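Local coordinates for probable hydrolase (Pseudomonas aeruginosa, PDB 7AL6), which is of unestablished function but probably acts as a hydrolase, perhaps a lipolytic one, built on the alpha/beta hydrolase fold, at the interface of chains A and B and the interface of chains A and C. Numbering follows the deposited sequence. Chains: chain A/B/C, Probable hydrolase.

Contact 1: the interface of chains A and B. Residues chain A 78, 211, 213, 217; chain B 138, 211-212, 217.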
# COMPACT_ATOMS: atom_id res chain seq x y z
N TRP A 78 -16.08 -14.47 -2.04
CA TRP A 78 -16.30 -14.05 -0.63
C TRP A 78 -15.57 -12.73 -0.33
O TRP A 78 -15.91 -12.13 0.65
CB TRP A 78 -15.96 -15.16 0.36
CG TRP A 78 -14.69 -15.87 0.09
CD1 TRP A 78 -13.46 -15.53 0.53
CD2 TRP A 78 -14.52 -17.03 -0.73
NE1 TRP A 78 -12.54 -16.41 0.06
CE2 TRP A 78 -13.16 -17.33 -0.72
CE3 TRP A 78 -15.38 -17.83 -1.47
CZ2 TRP A 78 -12.64 -18.41 -1.41
CZ3 TRP A 78 -14.86 -18.88 -2.18
CH2 TRP A 78 -13.51 -19.17 -2.14
N LEU A 211 -9.28 -22.45 -4.84
CA LEU A 211 -10.20 -23.43 -4.25
C LEU A 211 -11.61 -23.12 -4.73
O LEU A 211 -12.21 -22.23 -4.18
CB LEU A 211 -10.13 -23.38 -2.73
CG LEU A 211 -10.98 -24.42 -2.02
CD1 LEU A 211 -10.54 -25.82 -2.37
CD2 LEU A 211 -10.94 -24.22 -0.53
N LEU A 213 -15.68 -23.67 -5.08
CA LEU A 213 -16.76 -24.23 -4.25
C LEU A 213 -17.17 -25.55 -4.90
O LEU A 213 -17.22 -25.60 -6.10
CB LEU A 213 -17.96 -23.29 -4.24
CG LEU A 213 -17.79 -21.94 -3.57
CD1 LEU A 213 -19.04 -21.13 -3.76
CD2 LEU A 213 -17.48 -22.10 -2.12
N HIS A 217 -21.21 -27.23 -1.80
CA HIS A 217 -21.09 -25.87 -1.27
C HIS A 217 -22.12 -24.93 -1.89
O HIS A 217 -22.92 -24.29 -1.18
CB HIS A 217 -19.68 -25.31 -1.51
CG HIS A 217 -18.65 -25.89 -0.60
ND1 HIS A 217 -17.79 -26.88 -0.99
CD2 HIS A 217 -18.36 -25.62 0.69
CE1 HIS A 217 -17.00 -27.19 0.02
NE2 HIS A 217 -17.31 -26.42 1.04
N ALA B 138 -20.93 -24.74 5.57
CA ALA B 138 -20.09 -23.71 4.94
C ALA B 138 -20.76 -22.34 4.95
O ALA B 138 -20.07 -21.34 5.18
CB ALA B 138 -19.71 -24.09 3.53
N LEU B 211 -13.62 -20.41 4.06
CA LEU B 211 -13.97 -21.62 3.31
C LEU B 211 -12.95 -22.70 3.68
O LEU B 211 -11.83 -22.68 3.17
CB LEU B 211 -13.97 -21.39 1.81
CG LEU B 211 -14.10 -22.67 0.95
CD1 LEU B 211 -15.36 -23.47 1.39
CD2 LEU B 211 -14.15 -22.45 -0.54
N ARG B 212 -13.36 -23.65 4.52
CA ARG B 212 -12.48 -24.75 4.89
C ARG B 212 -12.38 -25.77 3.77
O ARG B 212 -13.29 -25.91 2.95
CB ARG B 212 -12.99 -25.42 6.16
CG ARG B 212 -12.56 -24.69 7.41
CD ARG B 212 -12.69 -25.60 8.61
NE ARG B 212 -12.12 -25.04 9.83
CZ ARG B 212 -12.62 -25.27 11.04
NH1 ARG B 212 -13.71 -26.03 11.19
NH2 ARG B 212 -12.05 -24.74 12.11
N HIS B 217 -11.33 -32.99 0.21
CA HIS B 217 -10.22 -32.19 -0.30
C HIS B 217 -8.93 -32.61 0.38
O HIS B 217 -7.92 -32.89 -0.28
CB HIS B 217 -10.44 -30.69 -0.04
CG HIS B 217 -11.40 -30.02 -0.98
ND1 HIS B 217 -12.70 -29.76 -0.64
CD2 HIS B 217 -11.23 -29.52 -2.23
CE1 HIS B 217 -13.31 -29.15 -1.65
NE2 HIS B 217 -12.44 -28.97 -2.62
O HOH W 1 -15.89 -26.30 3.44

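Contact 2: the interface of chains A and C. Residues chain A 8-10, 90-91; chain C 192-194.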
# COMPACT_ATOMS: atom_id res chain seq x y z
N VAL A 8 -20.25 9.03 -5.56
CA VAL A 8 -19.44 9.10 -4.32
C VAL A 8 -18.36 8.02 -4.25
O VAL A 8 -18.41 7.08 -4.99
CB VAL A 8 -20.35 8.97 -3.09
CG1 VAL A 8 -21.41 10.05 -3.06
CG2 VAL A 8 -20.98 7.60 -3.04
N ARG A 9 -17.40 8.24 -3.37
CA ARG A 9 -16.36 7.29 -2.95
C ARG A 9 -16.86 6.73 -1.63
O ARG A 9 -17.35 7.53 -0.84
CB ARG A 9 -15.03 7.96 -2.63
CG ARG A 9 -14.40 8.71 -3.77
CD ARG A 9 -14.23 7.80 -4.94
NE ARG A 9 -13.05 6.97 -4.93
CZ ARG A 9 -12.73 6.13 -5.90
NH1 ARG A 9 -13.53 6.01 -6.94
NH2 ARG A 9 -11.64 5.42 -5.84
N ILE A 10 -16.83 5.43 -1.42
CA ILE A 10 -17.22 4.82 -0.13
C ILE A 10 -15.94 4.28 0.47
O ILE A 10 -15.33 3.43 -0.13
CB ILE A 10 -18.32 3.76 -0.29
CG1 ILE A 10 -19.52 4.32 -1.04
CG2 ILE A 10 -18.70 3.20 1.07
CD1 ILE A 10 -20.57 3.32 -1.36
N GLN A 90 -20.65 1.14 6.28
CA GLN A 90 -20.20 2.52 6.11
C GLN A 90 -21.36 3.44 5.77
O GLN A 90 -21.32 4.63 6.08
CB GLN A 90 -19.09 2.57 5.05
CG GLN A 90 -18.50 3.94 4.81
CD GLN A 90 -17.74 4.49 6.02
OE1 GLN A 90 -17.45 3.77 6.95
NE2 GLN A 90 -17.44 5.76 6.00
N LEU A 91 -22.44 2.91 5.22
CA LEU A 91 -23.63 3.70 4.95
C LEU A 91 -24.54 3.77 6.16
O LEU A 91 -25.51 4.54 6.17
CB LEU A 91 -24.43 3.11 3.78
CG LEU A 91 -23.74 2.94 2.44
CD1 LEU A 91 -24.63 2.17 1.50
CD2 LEU A 91 -23.41 4.28 1.88
N PRO C 192 -20.44 9.35 1.79
CA PRO C 192 -21.38 8.86 2.81
C PRO C 192 -20.66 8.17 3.93
O PRO C 192 -19.72 7.39 3.71
CB PRO C 192 -22.26 7.86 2.04
CG PRO C 192 -21.27 7.26 0.96
CD PRO C 192 -20.45 8.52 0.55
N VAL C 193 -21.11 8.45 5.15
CA VAL C 193 -20.60 7.86 6.37
C VAL C 193 -21.81 7.52 7.24
O VAL C 193 -22.94 7.90 6.90
CB VAL C 193 -19.66 8.81 7.14
CG1 VAL C 193 -18.41 9.13 6.33
CG2 VAL C 193 -20.42 10.01 7.50
N PRO C 194 -21.64 6.77 8.33
CA PRO C 194 -22.83 6.37 9.10
C PRO C 194 -23.56 7.62 9.57
O PRO C 194 -22.99 8.49 10.23
CB PRO C 194 -22.24 5.54 10.25
CG PRO C 194 -20.95 5.01 9.72
CD PRO C 194 -20.42 6.08 8.77
O HOH W 2 -17.27 6.78 2.91
O HOH W 3 -24.87 7.18 4.74

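Contact 1: the interface of chains A and B
B:Leu211 pushes its branched tip among A:Leu211, A:Leu213 and A:Trp78, the apolar centre of a possible dimer interface between two alpha/beta hydrolase-fold copies related by a two-fold axis. Its CD2 methyl meets A:Leu211 CD2 at 3.7 Å, methyl against methyl. The same CD2 touches A:Leu213 CD2 at 3.7 Å and stands above one side of the indole plane, beyond its corner at A:Trp78 CH2, also 3.7 Å. The two side chains meet at about a right angle, and A:Leu211 O lies in the indole plane at its edge. CG of B:Leu211 is anti to the backbone N (chi1 171°), as in A:Leu211, and each carries its tip across to the partner. Leucine suits the spot because its two methyls can serve different neighbours: the other branch, B:Leu211 CD1, sits over the imidazole face, 3.6 Å from A:His217 NE2, and A:Leu211 CD1 answers against B:His217 NE2 at 3.7 Å.

Farther out, A:His217 turns the CD2 side of its imidazole edge to B:Ala138 CB, 3.5 Å away and in the ring plane; a small methyl at the start of helix 138-151 lets the ring come this near. At the polar rim A:His217 NE2 makes a nearly straight bond (173° at the hydrogen) to water 1 at 2.8 Å. This water reaches the backbone carbonyl B:Arg212 O at 2.7 Å, joining the chains without a direct polar bond.

Contact 2: the interface of chains A and C
C:Pro192 lays its ring between the end of helix 77-91 and strand 7-11 of chain A, in what may be an assembly interface of this alpha/beta hydrolase-fold protein; the patch is part of a two-fold symmetric contact. Around the ring from CB outward, successive carbons meet partly overlapping neighbours. CB packs 3.8 Å from the methyl A:Leu91 CD2, the two side chains lying alongside and pointing the same way. CG keeps that methyl as a neighbour and adds the chain carbon A:Ile10 CG1 at 4.0 Å, with isoleucine and proline side chains crossing at about a right angle. CD, at the far corner, meets A:Val8 tip to tip and also comes 3.5 Å from the backbone carbonyl A:Arg9 O. A compact, rigid ring suits a site bordered by branched aliphatic side chains and a backbone carbonyl, since it loses little freedom on packing.

A:Gln90 borders the next stretch. Its CG stands anti to the backbone N, and a bend at chi2 (66°) folds the amide back beside C:Val193, so that NE2 rests 3.5 Å from the methyl C:Val193 CG1. The same amide nitrogen makes a long, bent bond to water 2 at 3.3 Å (145° at the hydrogen), and water 2 is held more closely by the carbonyl C:Pro192 O at 2.6 Å. Glutamine can thus pack its chain and still offer an N-H. Its backbone carbonyl faces the peptide before C:Pro194, but that proline nitrogen carries no hydrogen, and the approach is no hydrogen bond. Beyond it, water 3 links two backbone carbonyls, 3.1 Å from A:Leu91 O in the last turn of the helix and 3.0 Å from C:Val193 O.

The C-alpha centres of contact 1 and contact 2 lie about 31 Å apart, yet both draw on helix 77-91 of chain A: its second residue, A:Trp78, belongs to contact 1, while its closing residues, A:Gln90 and A:Leu91, belong to contact 2. The helix has one end in each contact, and so ties the two interfaces together within chain A. Each interface is two-fold symmetric and uses a different surface, and two such pairings could together build the four-copy deposited assembly, which may or may not be the biological one.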